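Local coordinates for protein ferredoxin (Nitrosospira multiformis, PDB 3LMF) that is of unknown function but, as a four-helix bundle of the copper storage protein (Csp) type, probably binds copper(I) through thiols lining its interior, at residues C18-C21 / Y22-L26; A53-C56 / Q57-N61; C101-C104 / A105-R109. All blocks are in the same frame, centred on the assembly; numbering follows the deposited sequence.

Interaction 1: C18-C21 / Y22-L26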
loop_
_atom_site.group_PDB
_atom_site.type_symbol
_atom_site.label_atom_id
_atom_site.label_comp_id
_atom_site.label_asym_id
_atom_site.label_seq_id
_atom_site.Cartn_x
_atom_site.Cartn_y
_atom_site.Cartn_z
ATOM N N CYS A 18 -1.827 8.866 -12.849
ATOM C CA CYS A 18 -1.149 7.942 -11.950
ATOM C C CYS A 18 -2.076 6.774 -11.609
ATOM O O CYS A 18 -1.647 5.620 -11.593
ATOM C CB CYS A 18 -0.725 8.645 -10.656
ATOM S SG CYS A 18 0.749 9.671 -10.815
ATOM N N ASN A 19 -3.343 7.076 -11.337
ATOM C CA ASN A 19 -4.322 6.039 -10.994
ATOM C C ASN A 19 -4.489 5.067 -12.162
ATOM O O ASN A 19 -4.511 3.853 -11.968
ATOM C CB ASN A 19 -5.675 6.680 -10.617
ATOM C CG ASN A 19 -6.717 5.660 -10.136
ATOM O OD1 ASN A 19 -6.434 4.797 -9.312
ATOM N ND2 ASN A 19 -7.933 5.778 -10.646
ATOM N N HIS A 20 -4.585 5.598 -13.376
ATOM C CA HIS A 20 -4.748 4.752 -14.558
ATOM C C HIS A 20 -3.513 3.883 -14.800
ATOM O O HIS A 20 -3.626 2.685 -15.048
ATOM C CB HIS A 20 -5.022 5.619 -15.797
ATOM C CG HIS A 20 -5.247 4.830 -17.051
ATOM N ND1 HIS A 20 -6.377 4.071 -17.262
ATOM C CD2 HIS A 20 -4.474 4.667 -18.152
ATOM C CE1 HIS A 20 -6.290 3.471 -18.436
ATOM N NE2 HIS A 20 -5.144 3.815 -18.995
ATOM N N CYS A 21 -2.336 4.490 -14.717
ATOM C CA CYS A 21 -1.086 3.769 -14.938
ATOM C C CYS A 21 -0.838 2.731 -13.853
ATOM O O CYS A 21 -0.294 1.651 -14.114
ATOM C CB CYS A 21 0.092 4.755 -14.999
ATOM S SG CYS A 21 1.704 3.995 -15.343
ATOM N N TYR A 22 -1.217 3.054 -12.626
ATOM C CA TYR A 22 -1.027 2.098 -11.543
ATOM C C TYR A 22 -1.913 0.874 -11.801
ATOM O O TYR A 22 -1.443 -0.258 -11.736
ATOM C CB TYR A 22 -1.327 2.774 -10.195
ATOM C CG TYR A 22 -2.192 2.001 -9.234
ATOM C CD1 TYR A 22 -1.800 0.758 -8.740
ATOM C CD2 TYR A 22 -3.379 2.547 -8.771
ATOM C CE1 TYR A 22 -2.572 0.085 -7.800
ATOM C CE2 TYR A 22 -4.155 1.890 -7.838
ATOM C CZ TYR A 22 -3.751 0.664 -7.353
ATOM O OH TYR A 22 -4.518 0.041 -6.400
ATOM N N ARG A 23 -3.178 1.098 -12.130
ATOM C CA ARG A 23 -4.077 -0.013 -12.400
ATOM C C ARG A 23 -3.597 -0.877 -13.567
ATOM O O ARG A 23 -3.603 -2.106 -13.485
ATOM C CB ARG A 23 -5.489 0.509 -12.671
ATOM C CG ARG A 23 -6.164 1.015 -11.410
ATOM C CD ARG A 23 -7.488 1.668 -11.695
ATOM N NE ARG A 23 -8.352 0.820 -12.496
ATOM C CZ ARG A 23 -9.647 1.043 -12.688
ATOM N NH1 ARG A 23 -10.356 0.217 -13.446
ATOM N NH2 ARG A 23 -10.234 2.082 -12.111
ATOM N N THR A 24 -3.174 -0.223 -14.641
ATOM C CA THR A 24 -2.685 -0.900 -15.835
ATOM C C THR A 24 -1.420 -1.717 -15.563
ATOM O O THR A 24 -1.327 -2.869 -15.968
ATOM C CB THR A 24 -2.399 0.125 -16.962
ATOM O OG1 THR A 24 -3.603 0.836 -17.271
ATOM C CG2 THR A 24 -1.894 -0.568 -18.228
ATOM N N CYS A 25 -0.441 -1.141 -14.880
ATOM C CA CYS A 25 0.770 -1.897 -14.620
ATOM C C CYS A 25 0.521 -3.128 -13.752
ATOM O O CYS A 25 1.012 -4.214 -14.070
ATOM C CB CYS A 25 1.842 -0.988 -14.013
ATOM S SG CYS A 25 2.473 0.236 -15.239
ATOM N N LEU A 26 -0.252 -2.974 -12.679
ATOM C CA LEU A 26 -0.549 -4.102 -11.791
ATOM C C LEU A 26 -1.321 -5.194 -12.537
ATOM O O LEU A 26 -0.972 -6.374 -12.470
ATOM C CB LEU A 26 -1.388 -3.642 -10.589
ATOM C CG LEU A 26 -1.108 -4.263 -9.215
ATOM C CD1 LEU A 26 -2.356 -4.112 -8.331
ATOM C CD2 LEU A 26 -0.738 -5.731 -9.345
#
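Cys21 turns SG opposite its own backbone N (chi1 -177°), whereas Cys25 swings SG back beside its N (chi1 -69°); the two thiols, one helical turn apart, therefore meet, with Cys21 SG 3.8 Å from Cys25 SG. Beneath them Cys25 N donates to Cys21 O at 2.9 Å.

Thr24 holds OG1 back along the chain, where it donates to His20 O at 2.9 Å while Thr24 N donates to the same oxygen at 3.0 Å. The hydroxyl comes from above the carbonyl plane and the amide from the opposite face, so one oxygen is gripped twice. The same OG1 also sits 3.8 Å above one face of the imidazole of His20, toward its rim.

Arg23 lays CG against Asn19 O at 3.3 Å, and its NH1 reaches Asp16 of the second subunit in a salt bridge. Tyr22 keeps CB 3.2 Å from Cys18 O, while its OH is hydrogen-bonded to Asn61 of that subunit.

Thiols four residues apart on one helical face are consistent with the cysteine-lined interior of a Csp-like four-helix bundle. Helix 8-36 packs Cys18 on Cys104 and Cys108 of helix 95-112, and Cys25 on Cys52 and Tyr22 on Cys56 of helix 43-64.

Interaction 2: A53-C56 / Q57-N61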
loop_
_atom_site.group_PDB
_atom_site.type_symbol
_atom_site.label_atom_id
_atom_site.label_comp_id
_atom_site.label_asym_id
_atom_site.label_seq_id
_atom_site.Cartn_x
_atom_site.Cartn_y
_atom_site.Cartn_z
ATOM N N ALA A 53 3.900 0.225 -10.615
ATOM C CA ALA A 53 2.563 0.254 -10.019
ATOM C C ALA A 53 2.620 0.828 -8.602
ATOM O O ALA A 53 1.758 1.610 -8.201
ATOM C CB ALA A 53 1.963 -1.152 -9.995
ATOM N N GLU A 54 3.650 0.431 -7.861
ATOM C CA GLU A 54 3.876 0.888 -6.493
ATOM C C GLU A 54 4.083 2.404 -6.425
ATOM O O GLU A 54 3.352 3.101 -5.729
ATOM C CB GLU A 54 5.111 0.191 -5.917
ATOM C CG GLU A 54 5.418 0.524 -4.464
ATOM C CD GLU A 54 4.432 -0.102 -3.509
ATOM O OE1 GLU A 54 4.634 0.006 -2.280
ATOM O OE2 GLU A 54 3.443 -0.705 -3.986
ATOM N N ILE A 55 5.087 2.907 -7.144
ATOM C CA ILE A 55 5.370 4.334 -7.138
ATOM C C ILE A 55 4.166 5.157 -7.613
ATOM O O ILE A 55 3.871 6.198 -7.030
ATOM C CB ILE A 55 6.634 4.683 -7.989
ATOM C CG1 ILE A 55 7.103 6.111 -7.677
ATOM C CG2 ILE A 55 6.317 4.609 -9.468
ATOM C CD1 ILE A 55 7.420 6.374 -6.203
ATOM N N CYS A 56 3.447 4.696 -8.636
ATOM C CA CYS A 56 2.285 5.453 -9.107
ATOM C C CYS A 56 1.220 5.523 -8.017
ATOM O O CYS A 56 0.582 6.559 -7.823
ATOM C CB CYS A 56 1.691 4.824 -10.368
ATOM S SG CYS A 56 2.705 5.054 -11.843
ATOM N N GLN A 57 1.043 4.423 -7.297
ATOM C CA GLN A 57 0.063 4.366 -6.217
ATOM C C GLN A 57 0.465 5.311 -5.088
ATOM O O GLN A 57 -0.386 5.912 -4.437
ATOM C CB GLN A 57 -0.048 2.930 -5.695
ATOM C CG GLN A 57 -1.243 2.669 -4.805
ATOM C CD GLN A 57 -1.490 1.180 -4.595
ATOM O OE1 GLN A 57 -2.392 0.792 -3.859
ATOM N NE2 GLN A 57 -0.688 0.342 -5.249
ATOM N N THR A 58 1.767 5.439 -4.867
ATOM C CA THR A 58 2.278 6.323 -3.826
ATOM C C THR A 58 2.035 7.780 -4.230
ATOM O O THR A 58 1.550 8.587 -3.436
ATOM C CB THR A 58 3.787 6.058 -3.586
ATOM O OG1 THR A 58 3.957 4.712 -3.125
ATOM C CG2 THR A 58 4.361 7.018 -2.552
ATOM N N SER A 59 2.358 8.106 -5.474
ATOM C CA SER A 59 2.147 9.462 -5.986
ATOM C C SER A 59 0.666 9.811 -5.883
ATOM O O SER A 59 0.302 10.896 -5.437
ATOM C CB SER A 59 2.600 9.541 -7.443
ATOM O OG SER A 59 4.007 9.330 -7.529
ATOM N N LEU A 60 -0.182 8.877 -6.298
ATOM C CA LEU A 60 -1.621 9.070 -6.228
ATOM C C LEU A 60 -2.031 9.383 -4.794
ATOM O O LEU A 60 -2.771 10.323 -4.546
ATOM C CB LEU A 60 -2.348 7.805 -6.707
ATOM C CG LEU A 60 -3.872 7.786 -6.538
ATOM C CD1 LEU A 60 -4.494 8.943 -7.308
ATOM C CD2 LEU A 60 -4.424 6.456 -7.033
ATOM N N ASN A 61 -1.541 8.593 -3.847
ATOM C CA ASN A 61 -1.890 8.814 -2.453
ATOM C C ASN A 61 -1.379 10.151 -1.923
ATOM O O ASN A 61 -2.087 10.829 -1.180
ATOM C CB ASN A 61 -1.379 7.663 -1.581
ATOM C CG ASN A 61 -2.167 6.371 -1.805
ATOM O OD1 ASN A 61 -3.176 6.364 -2.520
ATOM N ND2 ASN A 61 -1.720 5.281 -1.190
#
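Ser59 OG donates to Ile55 O at 3.2 Å, a side-chain bond added to the backbone bonding of this helical turn. The hydroxyl stands beside its own backbone N (chi1 -65°), which points it back toward the preceding turn. It comes from above the carbonyl plane, while Ser59 N approaches the same oxygen at 2.9 Å, nearly in line with the C=O bond. With an alanine here, Ile55 O is likely to keep the backbone amide as its one donor from this turn, and a small gap would open where OG had been.

Thr58 has the same side-chain conformation, and its OG1 lies 3.1 Å from Glu54 O. Here the proton is contested, because OG1 also pairs with Thr58 of the third subunit. Thr58 N donates to Glu54 O, and Leu60 N and Gln57 N continue the i to i-4 helical bonding to Cys56 O and Ala53 O.

Apolar contact along the turn is light: Ile55 CD1 comes no nearer than 4.5 Å to Thr58 CB. Gln57, for its part, sets CB against a backbone oxygen, 3.4 Å from Ala53 O.

Ile55 turns to Phe62 of the third subunit, and Glu54 OE1 accepts from Asn61 ND2 of that subunit, a pair repeated in reverse.

On the inner side, Cys56 packs on Cys77 and Cys81 of helix 70-90, and Ser59 on Val73 and Cys77. A helix that gives its outer side to subunit interfaces and a cysteine to the interior fits a Csp-like four-helix bundle, in which such thiols are expected to bind copper(I).

Interaction 3: C101-C104 / A105-R109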
loop_
_atom_site.group_PDB
_atom_site.type_symbol
_atom_site.label_atom_id
_atom_site.label_comp_id
_atom_site.label_asym_id
_atom_site.label_seq_id
_atom_site.Cartn_x
_atom_site.Cartn_y
_atom_site.Cartn_z
ATOM N N CYS A 101 2.223 4.570 -19.391
ATOM C CA CYS A 101 3.446 4.922 -18.693
ATOM C C CYS A 101 4.038 6.230 -19.214
ATOM O O CYS A 101 4.625 6.987 -18.443
ATOM C CB CYS A 101 4.474 3.793 -18.790
ATOM S SG CYS A 101 4.143 2.392 -17.661
ATOM N N ARG A 102 3.884 6.503 -20.510
ATOM C CA ARG A 102 4.399 7.744 -21.096
ATOM C C ARG A 102 3.592 8.950 -20.631
ATOM O O ARG A 102 4.157 9.999 -20.303
ATOM C CB ARG A 102 4.355 7.686 -22.628
ATOM C CG ARG A 102 5.383 6.765 -23.258
ATOM C CD ARG A 102 5.143 6.627 -24.755
ATOM N NE ARG A 102 6.158 5.786 -25.387
ATOM C CZ ARG A 102 6.120 5.397 -26.656
ATOM N NH1 ARG A 102 7.084 4.630 -27.145
ATOM N NH2 ARG A 102 5.112 5.770 -27.432
ATOM N N GLN A 103 2.270 8.797 -20.622
ATOM C CA GLN A 103 1.368 9.863 -20.197
ATOM C C GLN A 103 1.606 10.198 -18.731
ATOM O O GLN A 103 1.806 11.356 -18.377
ATOM C CB GLN A 103 -0.096 9.447 -20.386
ATOM C CG GLN A 103 -1.096 10.467 -19.823
ATOM C CD GLN A 103 -2.541 9.963 -19.793
ATOM O OE1 GLN A 103 -2.853 8.956 -19.141
ATOM N NE2 GLN A 103 -3.431 10.675 -20.492
ATOM N N CYS A 104 1.590 9.182 -17.878
ATOM C CA CYS A 104 1.801 9.408 -16.463
ATOM C C CYS A 104 3.121 10.125 -16.210
ATOM O O CYS A 104 3.183 11.053 -15.417
ATOM C CB CYS A 104 1.752 8.072 -15.712
ATOM S SG CYS A 104 1.963 8.200 -13.922
ATOM N N ALA A 105 4.175 9.690 -16.894
ATOM C CA ALA A 105 5.505 10.290 -16.740
ATOM C C ALA A 105 5.495 11.783 -17.083
ATOM O O ALA A 105 6.172 12.586 -16.437
ATOM C CB ALA A 105 6.517 9.566 -17.623
ATOM N N GLU A 106 4.725 12.141 -18.102
ATOM C CA GLU A 106 4.604 13.527 -18.534
ATOM C C GLU A 106 3.887 14.363 -17.473
ATOM O O GLU A 106 4.346 15.454 -17.124
ATOM C CB GLU A 106 3.850 13.602 -19.871
ATOM C CG GLU A 106 3.501 15.020 -20.305
ATOM C CD GLU A 106 2.776 15.084 -21.645
ATOM O OE1 GLU A 106 2.268 16.179 -21.977
ATOM O OE2 GLU A 106 2.720 14.061 -22.369
ATOM N N HIS A 107 2.764 13.867 -16.962
ATOM C CA HIS A 107 2.046 14.615 -15.929
ATOM C C HIS A 107 2.875 14.717 -14.659
ATOM O O HIS A 107 2.888 15.754 -14.008
ATOM C CB HIS A 107 0.702 13.965 -15.590
ATOM C CG HIS A 107 -0.331 14.133 -16.653
ATOM N ND1 HIS A 107 -0.583 13.167 -17.602
ATOM C CD2 HIS A 107 -1.149 15.171 -16.942
ATOM C CE1 HIS A 107 -1.515 13.603 -18.431
ATOM N NE2 HIS A 107 -1.875 14.816 -18.054
ATOM N N CYS A 108 3.564 13.638 -14.309
ATOM C CA CYS A 108 4.378 13.651 -13.113
ATOM C C CYS A 108 5.510 14.662 -13.253
ATOM O O CYS A 108 5.854 15.339 -12.283
ATOM C CB CYS A 108 4.915 12.249 -12.817
ATOM S SG CYS A 108 3.651 11.153 -12.078
ATOM N N ARG A 109 6.086 14.771 -14.449
ATOM C CA ARG A 109 7.154 15.738 -14.665
ATOM C C ARG A 109 6.608 17.148 -14.457
ATOM O O ARG A 109 7.290 18.011 -13.908
ATOM C CB ARG A 109 7.761 15.598 -16.071
ATOM C CG ARG A 109 9.014 14.726 -16.103
ATOM C CD ARG A 109 9.731 14.788 -17.443
ATOM N NE ARG A 109 8.910 14.247 -18.530
ATOM C CZ ARG A 109 8.738 12.951 -18.767
ATOM N NH1 ARG A 109 7.969 12.562 -19.772
ATOM N NH2 ARG A 109 9.350 12.047 -18.012
HETATM O O HOH W 1 6.982 10.175 -21.265
#
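Cys104 and Cys108 form the buried side of this turn, Cys104 SG lying 3.9 Å from Cys108 SG. The two side chains converge because Cys104 carries its sulfur opposite its backbone N (chi1 -179°) and Cys108 carries it beside its own. Cys108 N donates to Cys104 O at 2.8 Å. Ala105, also buried, sets its CB 3.3 Å from Cys101 O, and its amide donates to that oxygen.

The outer side is looser and more polar. His107 ND1 donates to Gln103 O at 3.1 Å, but the bond is bent (140° at the hydrogen). The ring nitrogen stands well above the carbonyl plane, whereas His107 N reaches the same oxygen by the usual helical bond. Gln103 CG meets the edge of the imidazole in its plane, 3.5 Å from His107 CE1, and the Gln103 amide is turned 68° from the ring. The aliphatic part of the glutamine and the bond to its carbonyl probably limit how far the imidazole can turn.

Farther round, a water donates to Arg102 O and accepts from Arg109 NH1, each at 3.0 Å, and so bridges Arg102 O and the Arg109 side chain across about two turns. The guanidinium of Arg109 lays one face over Ala105 O, 3.5 Å from its plane, and its NH2 forms a salt bridge with Asp82; Arg102 NH1 is paired in the same way with Glu89.

The inward run of cysteines is consistent with the thiol-lined interior of a Csp-like bundle. Both salt bridges join helix 95-112 to helix 70-90, on which Cys104 also touches Cys81, while Cys101 reaches Cys84 there, Cys21 and Cys25 of helix 8-36, and Cys52 of helix 43-64.

Overall arrangement
From the N terminus, interaction 1 lies on helix 8-36, interaction 2 on helix 43-64 and interaction 3 on helix 95-112. Each stays within one helix and closes no loop; they follow in series, and none nests in or crosses another. Their inner faces nevertheless meet. Cys18 SG is 3.5 Å from Cys108 SG between interactions 1 and 3, and Cys56 SG is 3.8 Å from Cys104 SG between interactions 2 and 3. Helix 70-90 supplies the fourth wall of the cysteine-rich interior. Outward, interactions 1 and 2 both meet the second subunit and interaction 2 also the third, whereas no other chain of the assembly touches interaction 3.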